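Long-range contacts in vinylacetyl-CoA Delta-isomerase (Nitrosopumilus maritimus SCM1, PDB 6VJR), which probably dehydrates 4-hydroxybutyryl-CoA and isomerises vinylacetyl-CoA, carrying FAD, a [4Fe-4S] cluster and a neighbouring iron ion: residues A[81-86]-A[289-294]; A[285-290]-A[357-362]; A[334-339]-A[363-368]. One frame throughout, in Å; residues are numbered along the deposited sequence.

Contact 1 (A[81-86]-A[289-294]). With FE (Fe (III) ion), chain I; SF4 (iron/sulfur cluster), chain E.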
loop_
_atom_site.group_PDB
_atom_site.type_symbol
_atom_site.label_atom_id
_atom_site.label_comp_id
_atom_site.label_asym_id
_atom_site.label_seq_id
_atom_site.Cartn_x
_atom_site.Cartn_y
_atom_site.Cartn_z
ATOM N N VAL A 81 -19.614 -20.181 -11.972
ATOM C CA VAL A 81 -19.983 -19.491 -10.756
ATOM C C VAL A 81 -20.242 -20.453 -9.598
ATOM O O VAL A 81 -19.792 -20.226 -8.476
ATOM C CB VAL A 81 -21.163 -18.548 -10.963
ATOM C CG1 VAL A 81 -21.606 -17.947 -9.642
ATOM C CG2 VAL A 81 -20.814 -17.469 -11.951
ATOM N N LEU A 82 -20.934 -21.548 -9.852
ATOM C CA LEU A 82 -21.190 -22.539 -8.819
ATOM C C LEU A 82 -19.922 -23.207 -8.291
ATOM O O LEU A 82 -19.848 -23.560 -7.105
ATOM C CB LEU A 82 -22.179 -23.542 -9.376
ATOM C CG LEU A 82 -23.623 -23.044 -9.362
ATOM C CD1 LEU A 82 -24.456 -23.935 -10.247
ATOM C CD2 LEU A 82 -24.251 -23.068 -7.974
ATOM N N GLN A 83 -18.903 -23.357 -9.151
ATOM C CA GLN A 83 -17.602 -23.846 -8.678
ATOM C C GLN A 83 -17.099 -22.891 -7.584
ATOM O O GLN A 83 -16.669 -23.350 -6.514
ATOM C CB GLN A 83 -16.500 -23.862 -9.752
ATOM C CG GLN A 83 -16.733 -24.849 -10.888
ATOM C CD GLN A 83 -15.711 -24.720 -11.993
ATOM O OE1 GLN A 83 -15.093 -23.665 -12.171
ATOM N NE2 GLN A 83 -15.496 -25.791 -12.720
ATOM N N ASN A 84 -17.172 -21.580 -7.849
ATOM C CA ASN A 84 -16.702 -20.563 -6.889
ATOM C C ASN A 84 -17.520 -20.548 -5.597
ATOM O O ASN A 84 -16.980 -20.472 -4.512
ATOM C CB ASN A 84 -16.686 -19.180 -7.519
ATOM C CG ASN A 84 -15.642 -18.908 -8.570
ATOM O OD1 ASN A 84 -15.827 -17.983 -9.367
ATOM N ND2 ASN A 84 -14.523 -19.622 -8.564
ATOM N N LYS A 85 -18.839 -20.683 -5.703
ATOM C CA LYS A 85 -19.701 -20.726 -4.517
ATOM C C LYS A 85 -19.327 -21.925 -3.631
ATOM O O LYS A 85 -19.197 -21.805 -2.413
ATOM C CB LYS A 85 -21.148 -20.772 -4.945
ATOM C CG LYS A 85 -21.644 -19.530 -5.638
ATOM C CD LYS A 85 -23.092 -19.582 -6.028
ATOM C CE LYS A 85 -23.615 -18.250 -6.396
ATOM N NZ LYS A 85 -24.973 -18.340 -6.882
ATOM N N MET A 86 -19.144 -23.099 -4.257
ATOM C CA MET A 86 -18.699 -24.312 -3.588
ATOM C C MET A 86 -17.343 -24.119 -2.914
ATOM O O MET A 86 -17.146 -24.544 -1.773
ATOM C CB MET A 86 -18.765 -25.499 -4.568
ATOM C CG MET A 86 -18.268 -26.794 -3.914
ATOM S SD MET A 86 -18.276 -28.183 -5.049
ATOM C CE MET A 86 -16.951 -27.782 -6.181
ATOM N N HIS A 289 -7.734 -21.982 -12.863
ATOM C CA HIS A 289 -7.224 -22.143 -11.514
ATOM C C HIS A 289 -6.967 -20.795 -10.824
ATOM O O HIS A 289 -7.181 -20.692 -9.611
ATOM C CB HIS A 289 -6.018 -23.061 -11.462
ATOM C CG HIS A 289 -5.816 -23.624 -10.097
ATOM N ND1 HIS A 289 -6.727 -24.425 -9.446
ATOM C CD2 HIS A 289 -4.812 -23.420 -9.221
ATOM C CE1 HIS A 289 -6.249 -24.673 -8.209
ATOM N NE2 HIS A 289 -5.078 -24.069 -8.058
ATOM N N ARG A 290 -6.592 -19.772 -11.591
ATOM C CA ARG A 290 -6.315 -18.445 -11.041
ATOM C C ARG A 290 -7.571 -17.825 -10.425
ATOM O O ARG A 290 -7.470 -16.979 -9.559
ATOM C CB ARG A 290 -5.646 -17.563 -12.093
ATOM C CG ARG A 290 -4.171 -17.922 -12.201
ATOM C CD ARG A 290 -3.403 -17.185 -13.241
ATOM N NE ARG A 290 -2.033 -17.687 -13.305
ATOM C CZ ARG A 290 -1.249 -17.575 -14.361
ATOM N NH1 ARG A 290 -1.564 -16.758 -15.337
ATOM N NH2 ARG A 290 -0.179 -18.317 -14.453
ATOM N N ARG A 291 -8.779 -18.285 -10.790
ATOM C CA ARG A 291 -9.956 -17.819 -10.068
ATOM C C ARG A 291 -10.636 -18.884 -9.195
ATOM O O ARG A 291 -11.622 -18.572 -8.507
ATOM C CB ARG A 291 -10.947 -17.047 -10.916
ATOM C CG ARG A 291 -11.476 -17.683 -12.163
ATOM C CD ARG A 291 -12.698 -18.609 -11.976
ATOM N NE ARG A 291 -12.324 -19.989 -11.683
ATOM C CZ ARG A 291 -13.161 -21.050 -11.814
ATOM N NH1 ARG A 291 -14.473 -20.895 -12.072
ATOM N NH2 ARG A 291 -12.678 -22.261 -11.640
ATOM N N SER A 292 -10.052 -20.085 -9.106
ATOM C CA SER A 292 -10.381 -21.022 -8.047
ATOM C C SER A 292 -9.944 -20.517 -6.683
ATOM O O SER A 292 -10.434 -21.018 -5.654
ATOM C CB SER A 292 -9.858 -22.415 -8.387
ATOM O OG SER A 292 -10.675 -22.949 -9.438
ATOM N N TYR A 293 -9.060 -19.505 -6.687
ATOM C CA TYR A 293 -8.587 -18.863 -5.454
ATOM C C TYR A 293 -9.682 -18.121 -4.693
ATOM O O TYR A 293 -9.423 -17.624 -3.607
ATOM C CB TYR A 293 -7.338 -17.980 -5.648
ATOM C CG TYR A 293 -6.169 -18.887 -5.950
ATOM C CD1 TYR A 293 -5.411 -19.423 -4.920
ATOM C CD2 TYR A 293 -5.864 -19.245 -7.245
ATOM C CE1 TYR A 293 -4.431 -20.357 -5.148
ATOM C CE2 TYR A 293 -4.880 -20.178 -7.504
ATOM C CZ TYR A 293 -4.206 -20.765 -6.453
ATOM O OH TYR A 293 -3.329 -21.745 -6.693
ATOM N N VAL A 294 -10.920 -18.117 -5.189
ATOM C CA VAL A 294 -12.074 -17.822 -4.351
ATOM C C VAL A 294 -12.093 -18.701 -3.089
ATOM O O VAL A 294 -12.616 -18.305 -2.043
ATOM C CB VAL A 294 -13.342 -17.971 -5.177
ATOM C CG1 VAL A 294 -14.603 -18.072 -4.325
ATOM C CG2 VAL A 294 -13.432 -16.834 -6.163
HETATM FE FE FE I . -3.678 -23.672 -6.307
HETATM FE FE1 SF4 E . -6.100 -24.551 -4.708
HETATM FE FE2 SF4 E . -7.604 -23.538 -2.643
HETATM FE FE3 SF4 E . -6.622 -25.939 -2.453
HETATM FE FE4 SF4 E . -8.735 -25.503 -4.048
HETATM S S1 SF4 E . -8.712 -25.415 -1.810
HETATM S S2 SF4 E . -6.811 -26.741 -4.585
HETATM S S3 SF4 E . -8.143 -23.414 -4.898
HETATM S S4 SF4 E . -5.373 -24.048 -2.673
#
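Arg-291 reaches helix 77-94 by a folded route: CG sits in the crowded position between backbone N and carbonyl carbon (chi1 55°), and the chain bends again at chi2 and chi3. The guanidinium then meets Gln-83 end-on, NH1 and NH2 both donating to the single oxygen OE1, each at 2.8 Å. One buried amide oxygen is thus gripped twice by a cation, NH1 meeting it in the carbonyl plane and NH2 from above that plane. Asn-84 covers part of one guanidinium face with ND2, which also gives a weak hydrogen bond to Arg-291 O (3.1 Å, N-H...O 122°) and another bond to Gln-87 OE1. The other end of that amide, OD1, is bonded to Ser-344, as is Arg-291 NH1. Val-294 packs beside Asn-84, CG1 lying 3.4 Å from Asn-84 O and CG2 against the amide. An alanine in place of Arg-291 removes both donors to Gln-83 OE1 and would probably loosen helix 77-94 from this turn. Ser-292 O lies 3.4 Å from S3 of the [4Fe-4S] cluster. The same turn supplies His-289 NE2 (2.3 Å from FE) and Tyr-293 OH (2.0 Å from FE), which with Glu-443 build the mononuclear iron site beside that cluster.

Contact 2 (A[285-290]-A[357-362]). With FE (Fe (III) ion), chain I.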
loop_
_atom_site.group_PDB
_atom_site.type_symbol
_atom_site.label_atom_id
_atom_site.label_comp_id
_atom_site.label_asym_id
_atom_site.label_seq_id
_atom_site.Cartn_x
_atom_site.Cartn_y
_atom_site.Cartn_z
ATOM N N PHE A 285 -5.620 -24.070 -18.177
ATOM C CA PHE A 285 -5.574 -24.570 -16.817
ATOM C C PHE A 285 -5.416 -23.413 -15.838
ATOM O O PHE A 285 -6.173 -23.287 -14.850
ATOM C CB PHE A 285 -4.462 -25.585 -16.615
ATOM C CG PHE A 285 -4.251 -25.900 -15.157
ATOM C CD1 PHE A 285 -5.183 -26.637 -14.457
ATOM C CD2 PHE A 285 -3.243 -25.256 -14.456
ATOM C CE1 PHE A 285 -5.000 -26.911 -13.125
ATOM C CE2 PHE A 285 -3.071 -25.488 -13.100
ATOM C CZ PHE A 285 -3.959 -26.292 -12.425
ATOM N N THR A 286 -4.427 -22.569 -16.118
ATOM C CA THR A 286 -4.190 -21.424 -15.255
ATOM C C THR A 286 -5.351 -20.432 -15.273
ATOM O O THR A 286 -5.612 -19.783 -14.256
ATOM C CB THR A 286 -2.841 -20.737 -15.486
ATOM O OG1 THR A 286 -2.753 -20.223 -16.817
ATOM C CG2 THR A 286 -1.691 -21.671 -15.157
ATOM N N CYS A 287 -6.020 -20.269 -16.402
ATOM C CA CYS A 287 -7.194 -19.415 -16.470
ATOM C C CYS A 287 -8.219 -19.868 -15.428
ATOM O O CYS A 287 -8.722 -19.050 -14.660
ATOM C CB CYS A 287 -7.776 -19.496 -17.874
ATOM S SG CYS A 287 -9.226 -18.457 -18.147
ATOM N N TYR A 288 -8.595 -21.156 -15.444
ATOM C CA TYR A 288 -9.517 -21.641 -14.438
ATOM C C TYR A 288 -8.952 -21.474 -13.037
ATOM O O TYR A 288 -9.633 -21.011 -12.097
ATOM C CB TYR A 288 -9.853 -23.111 -14.655
ATOM C CG TYR A 288 -10.739 -23.443 -15.855
ATOM C CD1 TYR A 288 -12.061 -23.052 -15.927
ATOM C CD2 TYR A 288 -10.201 -24.080 -16.964
ATOM C CE1 TYR A 288 -12.834 -23.362 -17.018
ATOM C CE2 TYR A 288 -10.975 -24.420 -18.053
ATOM C CZ TYR A 288 -12.280 -23.986 -18.122
ATOM O OH TYR A 288 -13.058 -24.316 -19.207
ATOM N N HIS A 289 -7.734 -21.982 -12.863
ATOM C CA HIS A 289 -7.224 -22.143 -11.514
ATOM C C HIS A 289 -6.967 -20.795 -10.824
ATOM O O HIS A 289 -7.181 -20.692 -9.611
ATOM C CB HIS A 289 -6.018 -23.061 -11.462
ATOM C CG HIS A 289 -5.816 -23.624 -10.097
ATOM N ND1 HIS A 289 -6.727 -24.425 -9.446
ATOM C CD2 HIS A 289 -4.812 -23.420 -9.221
ATOM C CE1 HIS A 289 -6.249 -24.673 -8.209
ATOM N NE2 HIS A 289 -5.078 -24.069 -8.058
ATOM N N ARG A 290 -6.592 -19.772 -11.591
ATOM C CA ARG A 290 -6.315 -18.445 -11.041
ATOM C C ARG A 290 -7.571 -17.825 -10.425
ATOM O O ARG A 290 -7.470 -16.979 -9.559
ATOM C CB ARG A 290 -5.646 -17.563 -12.093
ATOM C CG ARG A 290 -4.171 -17.922 -12.201
ATOM C CD ARG A 290 -3.403 -17.185 -13.241
ATOM N NE ARG A 290 -2.033 -17.687 -13.305
ATOM C CZ ARG A 290 -1.249 -17.575 -14.361
ATOM N NH1 ARG A 290 -1.564 -16.758 -15.337
ATOM N NH2 ARG A 290 -0.179 -18.317 -14.453
ATOM N N ASN A 357 -13.792 -19.425 -18.115
ATOM C CA ASN A 357 -13.931 -18.145 -17.464
ATOM C C ASN A 357 -13.039 -17.098 -18.143
ATOM O O ASN A 357 -12.146 -17.397 -18.932
ATOM C CB ASN A 357 -13.562 -18.273 -15.987
ATOM C CG ASN A 357 -12.160 -18.793 -15.839
ATOM O OD1 ASN A 357 -11.838 -19.927 -16.201
ATOM N ND2 ASN A 357 -11.295 -17.953 -15.316
ATOM N N ASP A 358 -13.332 -15.824 -17.850
ATOM C CA ASP A 358 -12.616 -14.685 -18.389
ATOM C C ASP A 358 -11.182 -14.664 -17.894
ATOM O O ASP A 358 -10.922 -14.476 -16.709
ATOM C CB ASP A 358 -13.286 -13.369 -18.029
ATOM C CG ASP A 358 -12.688 -12.181 -18.762
ATOM O OD1 ASP A 358 -11.495 -11.896 -18.525
ATOM O OD2 ASP A 358 -13.413 -11.568 -19.597
ATOM N N ASP A 359 -10.248 -14.829 -18.827
ATOM C CA ASP A 359 -8.835 -14.953 -18.469
ATOM C C ASP A 359 -8.286 -13.693 -17.787
ATOM O O ASP A 359 -7.583 -13.797 -16.786
ATOM C CB ASP A 359 -8.021 -15.291 -19.699
ATOM C CG ASP A 359 -6.594 -15.692 -19.385
ATOM O OD1 ASP A 359 -5.835 -14.786 -18.964
ATOM O OD2 ASP A 359 -6.301 -16.884 -19.552
ATOM N N MET A 360 -8.582 -12.529 -18.329
ATOM C CA MET A 360 -8.087 -11.290 -17.771
ATOM C C MET A 360 -8.530 -11.159 -16.321
ATOM O O MET A 360 -7.718 -10.886 -15.451
ATOM C CB MET A 360 -8.525 -10.065 -18.584
ATOM C CG MET A 360 -8.159 -8.777 -17.910
ATOM S SD MET A 360 -6.417 -8.376 -17.867
ATOM C CE MET A 360 -6.289 -7.339 -19.335
ATOM N N LEU A 361 -9.810 -11.380 -16.065
ATOM C CA LEU A 361 -10.300 -11.224 -14.708
ATOM C C LEU A 361 -9.777 -12.299 -13.751
ATOM O O LEU A 361 -9.635 -12.024 -12.561
ATOM C CB LEU A 361 -11.808 -11.130 -14.710
ATOM C CG LEU A 361 -12.386 -9.940 -15.466
ATOM C CD1 LEU A 361 -13.880 -10.036 -15.592
ATOM C CD2 LEU A 361 -12.021 -8.685 -14.693
ATOM N N ALA A 362 -9.482 -13.504 -14.270
ATOM C CA ALA A 362 -8.798 -14.512 -13.476
ATOM C C ALA A 362 -7.425 -13.990 -13.041
ATOM O O ALA A 362 -7.002 -14.264 -11.929
ATOM C CB ALA A 362 -8.664 -15.801 -14.210
HETATM FE FE FE I . -3.678 -23.672 -6.307
HETATM O O HOH W 1 -4.034 -17.833 -17.973
#
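Asn-357 holds CG in the crowded position between its backbone N and carbonyl carbon (chi1 58°), while Cys-287 holds SG anti to the backbone N (chi1 -179°). These two torsions set the Asn-357 amide against the 287-288 turn of helix 278-292 and bring the sulfur alongside the 357-359 backbone, 3.2 Å from Asn-357 O. From there Asn-357 ND2 donates to Cys-287 O at 2.9 Å, nearly straight at the hydrogen (165°). The acceptor lies close to the amide plane, but the donor stands well above the plane of the carbonyl, so the oxygen is met from over its flat side. The amide's other branch, OD1, comes obliquely to the Tyr-288 ring, 3.1 Å from CD1; that ring's hydroxyl is bonded to Tyr-355 O.

The 357-362 segment leads into helix 359-369, with Asp-358 as its N-cap. Asp-358 OD1 accepts from Leu-361 N at 3.0 Å, and its OD2 forms a salt bridge with Arg-493. The capped first turn packs against helix 278-292 in the helical region of this family's C-terminal half, part of the acyl-CoA dehydrogenase clan. Ala-362, small enough to sit directly on the backbone, places CB 3.3 Å from Cys-287 O and also meets Arg-290 CB. Nearer the start of both segments, a water donates to Thr-286 OG1 and to Asp-359 OD2, 2.9 Å from each, bridging these two residues, which do not touch each other; Asp-359 OD1 accepts from Gln-363 NE2. Arg-290 leads its extended chain away from Ala-362, with Thr-286 CB over the centre of one guanidinium face and NH2 bonded to Ala-448 O.

Contact 3 (A[334-339]-A[363-368])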
loop_
_atom_site.group_PDB
_atom_site.type_symbol
_atom_site.label_atom_id
_atom_site.label_comp_id
_atom_site.label_asym_id
_atom_site.label_seq_id
_atom_site.Cartn_x
_atom_site.Cartn_y
_atom_site.Cartn_z
ATOM N N GLU A 334 -13.320 -9.583 0.169
ATOM C CA GLU A 334 -14.394 -9.516 -0.812
ATOM C C GLU A 334 -13.918 -9.040 -2.172
ATOM O O GLU A 334 -14.506 -9.354 -3.200
ATOM C CB GLU A 334 -15.560 -8.674 -0.340
ATOM C CG GLU A 334 -16.201 -9.219 0.928
ATOM C CD GLU A 334 -16.803 -10.612 0.881
ATOM O OE1 GLU A 334 -17.092 -11.148 -0.223
ATOM O OE2 GLU A 334 -17.055 -11.115 2.004
ATOM N N THR A 335 -12.833 -8.269 -2.195
ATOM C CA THR A 335 -12.239 -7.820 -3.447
ATOM C C THR A 335 -11.794 -9.056 -4.258
ATOM O O THR A 335 -11.964 -9.136 -5.468
ATOM C CB THR A 335 -11.079 -6.842 -3.162
ATOM O OG1 THR A 335 -11.601 -5.640 -2.603
ATOM C CG2 THR A 335 -10.419 -6.392 -4.457
ATOM N N ILE A 336 -11.148 -10.023 -3.593
ATOM C CA ILE A 336 -10.739 -11.263 -4.237
ATOM C C ILE A 336 -11.976 -11.999 -4.732
ATOM O O ILE A 336 -12.023 -12.474 -5.897
ATOM C CB ILE A 336 -9.902 -12.134 -3.282
ATOM C CG1 ILE A 336 -8.604 -11.436 -2.956
ATOM C CG2 ILE A 336 -9.690 -13.516 -3.888
ATOM C CD1 ILE A 336 -7.946 -11.986 -1.711
ATOM N N PHE A 337 -12.950 -12.138 -3.835
ATOM C CA PHE A 337 -14.140 -12.875 -4.221
ATOM C C PHE A 337 -14.776 -12.281 -5.481
ATOM O O PHE A 337 -15.193 -13.019 -6.402
ATOM C CB PHE A 337 -15.145 -12.818 -3.059
ATOM C CG PHE A 337 -16.446 -13.523 -3.361
ATOM C CD1 PHE A 337 -16.492 -14.898 -3.476
ATOM C CD2 PHE A 337 -17.631 -12.797 -3.512
ATOM C CE1 PHE A 337 -17.691 -15.543 -3.803
ATOM C CE2 PHE A 337 -18.801 -13.453 -3.843
ATOM C CZ PHE A 337 -18.822 -14.813 -3.965
ATOM N N ALA A 338 -14.939 -10.957 -5.489
ATOM C CA ALA A 338 -15.583 -10.247 -6.600
ATOM C C ALA A 338 -14.852 -10.545 -7.903
ATOM O O ALA A 338 -15.468 -10.797 -8.931
ATOM C CB ALA A 338 -15.587 -8.806 -6.306
ATOM N N ALA A 339 -13.516 -10.471 -7.890
ATOM C CA ALA A 339 -12.738 -10.720 -9.100
ATOM C C ALA A 339 -13.001 -12.123 -9.640
ATOM O O ALA A 339 -13.156 -12.316 -10.843
ATOM C CB ALA A 339 -11.272 -10.385 -8.878
ATOM N N GLN A 363 -6.692 -13.313 -13.929
ATOM C CA GLN A 363 -5.365 -12.800 -13.559
ATOM C C GLN A 363 -5.500 -11.836 -12.402
ATOM O O GLN A 363 -4.670 -11.802 -11.490
ATOM C CB GLN A 363 -4.673 -12.121 -14.733
ATOM C CG GLN A 363 -4.603 -12.927 -16.012
ATOM C CD GLN A 363 -4.043 -14.296 -15.802
ATOM O OE1 GLN A 363 -3.052 -14.484 -15.064
ATOM N NE2 GLN A 363 -4.655 -15.257 -16.485
ATOM N N VAL A 364 -6.513 -10.988 -12.480
ATOM C CA VAL A 364 -6.754 -9.997 -11.444
ATOM C C VAL A 364 -7.100 -10.646 -10.100
ATOM O O VAL A 364 -6.641 -10.230 -9.053
ATOM C CB VAL A 364 -7.864 -9.056 -11.962
ATOM C CG1 VAL A 364 -8.316 -8.142 -10.836
ATOM C CG2 VAL A 364 -7.422 -8.274 -13.195
ATOM N N CYS A 365 -7.943 -11.684 -10.119
ATOM C CA CYS A 365 -8.267 -12.431 -8.920
ATOM C C CYS A 365 -6.976 -12.946 -8.274
ATOM O O CYS A 365 -6.648 -12.664 -7.121
ATOM C CB CYS A 365 -9.219 -13.563 -9.238
ATOM S SG CYS A 365 -9.639 -14.578 -7.796
ATOM N N LYS A 366 -6.210 -13.712 -9.021
ATOM C CA LYS A 366 -5.003 -14.330 -8.481
ATOM C C LYS A 366 -3.982 -13.270 -8.066
ATOM O O LYS A 366 -3.319 -13.429 -7.047
ATOM C CB LYS A 366 -4.445 -15.283 -9.536
ATOM C CG LYS A 366 -2.977 -15.546 -9.348
ATOM C CD LYS A 366 -2.648 -16.452 -8.176
ATOM C CE LYS A 366 -1.196 -16.692 -8.222
ATOM N NZ LYS A 366 -0.649 -17.433 -7.110
ATOM N N HIS A 367 -3.817 -12.217 -8.864
ATOM C CA HIS A 367 -2.809 -11.215 -8.498
ATOM C C HIS A 367 -3.131 -10.580 -7.153
ATOM O O HIS A 367 -2.215 -10.339 -6.344
ATOM C CB HIS A 367 -2.540 -10.230 -9.623
ATOM C CG HIS A 367 -1.147 -9.716 -9.626
ATOM N ND1 HIS A 367 -0.081 -10.579 -9.798
ATOM C CD2 HIS A 367 -0.617 -8.497 -9.444
ATOM C CE1 HIS A 367 1.051 -9.845 -9.793
ATOM N NE2 HIS A 367 0.746 -8.596 -9.566
ATOM N N ASN A 368 -4.417 -10.294 -6.910
ATOM C CA ASN A 368 -4.839 -9.820 -5.604
ATOM C C ASN A 368 -4.580 -10.859 -4.509
ATOM O O ASN A 368 -4.251 -10.507 -3.369
ATOM C CB ASN A 368 -6.248 -9.255 -5.627
ATOM C CG ASN A 368 -6.304 -7.941 -6.362
ATOM O OD1 ASN A 368 -5.462 -7.052 -6.139
ATOM N ND2 ASN A 368 -7.292 -7.766 -7.221
#
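No ring or amide lays a face on the opposite helix here. The Phe-337 side chain starts away from helix 359-369, and its ring takes part in a cation-pi contact with Arg-88. His-367 is likewise remote from the 334-339 segment and makes an edge-to-face ring pair with His-331 of the second subunit. Of the Asn-368 amide, just ND2 comes near, 4.4 Å from Thr-335 CG2; the residue meets Ile-336 by its aliphatic root instead, CB against CG1 at 4.2 Å, the two side chains sliding past each other in opposite directions.

The rest is largely apolar packing between antiparallel helices. The axes of the two short segments run at 158° and approach to 8.4 Å, a spacing that small residues at the crossing permit. Ala-339 is the point of closest approach: its CB lies 3.6 Å from Cys-365 CA, and the backbones come to 4.8 Å between the CA atoms of these residues. On one side of that methyl lies Val-364 CG1. Cys-365, with SG anti to its backbone N (chi1 178°), carries its sulfur to Ile-336, 3.7 Å from the carbonyl O and 4.1 Å from CG2.

No hydrogen bond crosses between the segments. Thr-335 OG1 bonds to His-331 O of its own chain and to Asn-368 ND2 of the second subunit; reciprocally, Asn-368 ND2 bonds to Thr-335 OG1 of that subunit, and OD1 to its His-331 NE2. This chemistry is consistent with apolar contact joining the two segments, while Asn-368 and part of Thr-335's bonding reach the second subunit.

The three contacts lie 10 to 11 Å apart, centre to centre, around helices 278-292 and 359-369. Contacts 1 and 2 share His-289 and Arg-290 and touch where Arg-291 CG comes 3.2 Å from Asn-357 ND2, so the arginine bound to helix 77-94 also packs on the first residue of segment 357-362. Contact 3 continues along helix 359-369 and is tied back by a probable hydrogen bond from Arg-290 NH1 to Gln-363 OE1 (2.7 Å); it also meets contact 1 through Val-294 and Phe-337. Contacts 1 and 2 both contain the iron ligand His-289, contact 1 adding Tyr-293, whereas the Cys-365 side chain of contact 3 is about 11 Å from the iron. The Arg-290 side chain lies about 7 Å from a bound FAD.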